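Local coordinates for protein zinc transport transcriptional regulator (Lactococcus lactis subsp. lactis, PDB 5YHY) that probably binds DNA as a zinc-responsive transcriptional regulator of the MarR family, with a winged helix-turn-helix fold and a bound zinc ion, at residues A105-H108 and A109-E113; H112-T115 and L116-Y119. The protein carries 1 engineered substitution. One frame throughout, in Å; residues are numbered along the deposited sequence.

Contact 1 of 2, residues A105-H108 and A109-E113; sequences AKEH and ATHHE. With ZN (zinc ion), chain B.
His108 and His112 stand one turn apart on a single helix and hold the same zinc ion. Each binds through its NE2. The bond from His108 NE2 to zinc is 2.0 Å, and that from His112 NE2 is the same. The two NE2 atoms lie 3.2 Å apart because the metal draws them together, not because they bond to each other. The rings meet obliquely, with planes at 68°, and CD2 of His108 lies in the plane of the His112 ring, at its edge. The torsions bring the rings together: His108 has CG opposite its backbone N (chi1 -160°), while His112 has CG opposite its carbonyl carbon (chi1 -83°). Glu24 and His42 supply the other two zinc ligands.

His111 pairs with Glu107 in the same i to i+4 spacing. His111 NE2 donates to Glu107 OE2 at 3.1 Å; that oxygen accepts on its anti lone pair and lies tilted out of the ring plane. The bond is fairly straight, and the carboxylate stands nearly perpendicular to the imidazole. Glu107 O lies 3.3 Å above one face of the His111 ring, toward its rim, and also accepts the backbone N-H of His111. The ring is thus held at its nitrogen and covered on a face by the same residue. Glu107 and His111 have both been seen to bind zinc in a structure of this protein; in this chain they bond to each other.

The backbone bonds of the helix run alongside, such as Ala109 N to Ala105 O. The helix is 102-123. Ala105 touches Leu44, His108 touches Glu41 and Met45, and Ala109 touches Met45, all on helix 38-49. In loops, Leu26 touches His108, His111 and His112, and Lys29 touches His111.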
# COMPACT_ATOMS: atom_id res chain seq x y z
N ALA A 105 7.32 -22.58 -7.16
CA ALA A 105 6.60 -21.99 -8.30
C ALA A 105 5.11 -22.30 -8.19
O ALA A 105 4.26 -21.45 -8.49
CB ALA A 105 7.15 -22.51 -9.61
N LYS A 106 4.79 -23.52 -7.77
CA LYS A 106 3.39 -23.91 -7.63
C LYS A 106 2.71 -23.05 -6.59
O LYS A 106 1.58 -22.60 -6.80
CB LYS A 106 3.27 -25.39 -7.25
CG LYS A 106 1.84 -25.88 -7.14
CD LYS A 106 1.78 -27.28 -6.54
CE LYS A 106 0.35 -27.65 -6.13
NZ LYS A 106 0.33 -28.91 -5.33
N GLU A 107 3.39 -22.80 -5.47
CA GLU A 107 2.83 -21.99 -4.40
C GLU A 107 2.58 -20.57 -4.87
O GLU A 107 1.52 -20.00 -4.61
CB GLU A 107 3.73 -21.95 -3.17
CG GLU A 107 3.18 -21.08 -2.05
CD GLU A 107 4.08 -21.01 -0.83
OE1 GLU A 107 4.92 -21.92 -0.65
OE2 GLU A 107 3.94 -20.05 -0.04
N HIS A 108 3.55 -19.98 -5.55
CA HIS A 108 3.36 -18.61 -6.00
C HIS A 108 2.25 -18.49 -7.02
O HIS A 108 1.47 -17.53 -7.00
CB HIS A 108 4.65 -18.01 -6.56
CG HIS A 108 4.64 -16.51 -6.57
ND1 HIS A 108 4.78 -15.76 -5.43
CD2 HIS A 108 4.47 -15.63 -7.59
CE1 HIS A 108 4.73 -14.47 -5.74
NE2 HIS A 108 4.52 -14.37 -7.04
N ALA A 109 2.17 -19.46 -7.94
CA ALA A 109 1.11 -19.47 -8.92
C ALA A 109 -0.24 -19.53 -8.20
O ALA A 109 -1.18 -18.83 -8.56
CB ALA A 109 1.27 -20.65 -9.87
N THR A 110 -0.31 -20.37 -7.18
CA THR A 110 -1.56 -20.48 -6.42
C THR A 110 -1.96 -19.15 -5.78
O THR A 110 -3.14 -18.78 -5.79
CB THR A 110 -1.46 -21.57 -5.35
OG1 THR A 110 -1.26 -22.84 -5.99
CG2 THR A 110 -2.74 -21.64 -4.54
N HIS A 111 -0.99 -18.43 -5.23
CA HIS A 111 -1.28 -17.14 -4.62
C HIS A 111 -1.87 -16.16 -5.63
O HIS A 111 -2.85 -15.48 -5.34
CB HIS A 111 -0.03 -16.53 -3.98
CG HIS A 111 0.49 -17.31 -2.82
ND1 HIS A 111 -0.33 -18.01 -1.96
CD2 HIS A 111 1.76 -17.51 -2.37
CE1 HIS A 111 0.41 -18.61 -1.04
NE2 HIS A 111 1.68 -18.32 -1.27
N HIS A 112 -1.26 -16.08 -6.81
CA HIS A 112 -1.82 -15.23 -7.86
C HIS A 112 -3.21 -15.66 -8.28
O HIS A 112 -4.10 -14.82 -8.47
CB HIS A 112 -0.89 -15.19 -9.08
CG HIS A 112 0.21 -14.20 -8.94
ND1 HIS A 112 0.01 -12.84 -9.13
CD2 HIS A 112 1.50 -14.35 -8.58
CE1 HIS A 112 1.15 -12.21 -8.92
NE2 HIS A 112 2.07 -13.09 -8.58
N GLU A 113 -3.41 -16.97 -8.41
CA GLU A 113 -4.70 -17.51 -8.81
C GLU A 113 -5.79 -17.14 -7.80
O GLU A 113 -6.87 -16.70 -8.18
CB GLU A 113 -4.61 -19.02 -8.96
CG GLU A 113 -5.88 -19.68 -9.48
CD GLU A 113 -5.73 -21.19 -9.55
OE1 GLU A 113 -5.58 -21.83 -8.49
OE2 GLU A 113 -5.76 -21.73 -10.68
ZN ZN B . 3.98 -12.66 -7.99

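Contact 2 of 2, residues H112-T115 and L116-Y119. With ZN (zinc ion), chain B.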
# COMPACT_ATOMS: atom_id res chain seq x y z
N HIS A 112 -1.26 -16.08 -6.81
CA HIS A 112 -1.82 -15.23 -7.86
C HIS A 112 -3.21 -15.66 -8.28
O HIS A 112 -4.10 -14.82 -8.47
CB HIS A 112 -0.89 -15.19 -9.08
CG HIS A 112 0.21 -14.20 -8.94
ND1 HIS A 112 0.01 -12.84 -9.13
CD2 HIS A 112 1.50 -14.35 -8.58
CE1 HIS A 112 1.15 -12.21 -8.92
NE2 HIS A 112 2.07 -13.09 -8.58
N GLU A 113 -3.41 -16.97 -8.41
CA GLU A 113 -4.70 -17.51 -8.81
C GLU A 113 -5.79 -17.14 -7.80
O GLU A 113 -6.87 -16.70 -8.18
CB GLU A 113 -4.61 -19.02 -8.96
CG GLU A 113 -5.88 -19.68 -9.48
CD GLU A 113 -5.73 -21.19 -9.55
OE1 GLU A 113 -5.58 -21.83 -8.49
OE2 GLU A 113 -5.76 -21.73 -10.68
N LYS A 114 -5.47 -17.31 -6.51
CA LYS A 114 -6.40 -17.02 -5.41
C LYS A 114 -6.74 -15.54 -5.39
O LYS A 114 -7.89 -15.14 -5.17
CB LYS A 114 -5.76 -17.39 -4.07
CG LYS A 114 -6.72 -17.27 -2.89
CD LYS A 114 -7.96 -18.10 -3.19
CE LYS A 114 -8.66 -18.53 -1.93
NZ LYS A 114 -9.83 -19.36 -2.29
N THR A 115 -5.72 -14.72 -5.60
CA THR A 115 -5.88 -13.28 -5.55
C THR A 115 -6.79 -12.83 -6.68
O THR A 115 -7.77 -12.10 -6.47
CB THR A 115 -4.52 -12.58 -5.65
OG1 THR A 115 -3.71 -13.00 -4.55
CG2 THR A 115 -4.67 -11.07 -5.59
N LEU A 116 -6.46 -13.26 -7.89
CA LEU A 116 -7.25 -12.87 -9.05
C LEU A 116 -8.68 -13.38 -8.98
O LEU A 116 -9.62 -12.65 -9.29
CB LEU A 116 -6.56 -13.30 -10.35
CG LEU A 116 -5.35 -12.42 -10.69
CD1 LEU A 116 -4.57 -12.98 -11.88
CD2 LEU A 116 -5.76 -10.95 -10.95
N SER A 117 -8.86 -14.62 -8.52
CA SER A 117 -10.20 -15.18 -8.42
C SER A 117 -11.03 -14.40 -7.38
O SER A 117 -12.23 -14.21 -7.56
CB SER A 117 -10.16 -16.68 -8.09
OG SER A 117 -9.75 -16.93 -6.76
N THR A 118 -10.38 -13.95 -6.32
CA THR A 118 -11.06 -13.14 -5.32
C THR A 118 -11.58 -11.83 -5.94
O THR A 118 -12.72 -11.42 -5.69
CB THR A 118 -10.15 -12.84 -4.12
OG1 THR A 118 -9.77 -14.07 -3.48
CG2 THR A 118 -10.85 -11.94 -3.10
N TYR A 119 -10.74 -11.18 -6.74
CA TYR A 119 -11.16 -9.95 -7.39
C TYR A 119 -12.24 -10.25 -8.42
O TYR A 119 -13.18 -9.47 -8.59
CB TYR A 119 -9.98 -9.21 -8.06
CG TYR A 119 -8.84 -8.86 -7.13
CD1 TYR A 119 -9.05 -8.67 -5.77
CD2 TYR A 119 -7.54 -8.73 -7.62
CE1 TYR A 119 -7.99 -8.36 -4.92
CE2 TYR A 119 -6.49 -8.42 -6.79
CZ TYR A 119 -6.72 -8.24 -5.44
OH TYR A 119 -5.68 -7.95 -4.59
ZN ZN B . 3.98 -12.66 -7.99
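Helix 102-123 runs on from the zinc site toward the second subunit of the dimer, and this contact is two successive turns of it. Thr115 and Tyr119 carry most of its side-chain packing. They lie side by side and point the same way. The Thr115 methyl CG2 touches the Tyr119 ring at CE2, 3.4 Å away, and it is equally near the OH. Thr115 O sits 3.4 Å above one face of that ring, toward its rim, and takes the backbone N-H of Tyr119. The methyl reaches the ring because CG2 is opposite the backbone N, which leaves OG1 (chi1 -60°) beside that N. OG1 bonds back to His111 O and also to Leu27 N in a loop. Tyr119 and Thr118 both lie against Leu27. An alanine in place of Tyr119 would probably leave the Thr115 methyl without its aromatic neighbour and open a gap beside Leu12 of the second subunit.

Lys114 O accepts two bonds from Thr118. Thr118 OG1 donates to it at 2.7 Å and Thr118 N at 3.0 Å, from opposite faces of its carbonyl plane. Ser117 OG is also 3.0 Å from Lys114 O, but a weak bond to Glu113 O is possible as well. Leu116 CB lies 3.4 Å from His112 O, the carbonyl that accepts the Leu116 N-H. Leu116 packs on Asn6 of the second subunit.

The chemistry is thus hydroxyls turned back on the helix's own carbonyls. Those bonds hold the Thr115 and Thr118 side chains in rotation and give the hydroxyls partners in the helix and, for Thr115, in the Leu27 backbone as well, while methyl, leucine and ring carbons are left for packing.

How the contacts relate
Both contacts are successive turns of helix 102-123 and share His112 and Glu113, with centres about 10 Å apart. Each is partly buried, with two buried residues. In contact 1 these are Ala105 and His108, on the side facing helix 38-49. In contact 2 they are Thr115 and Tyr119. Their chemistry differs with place. Contact 1 rests on imidazoles, a carboxylate and the metal, and no other subunit touches it. Contact 2 has hydroxyls and an aromatic ring, and it packs against the second subunit. The zinc belongs to both through His112. A hydroxyl of contact 2 bonds back into contact 1. One helix therefore runs from zinc site to dimer interface.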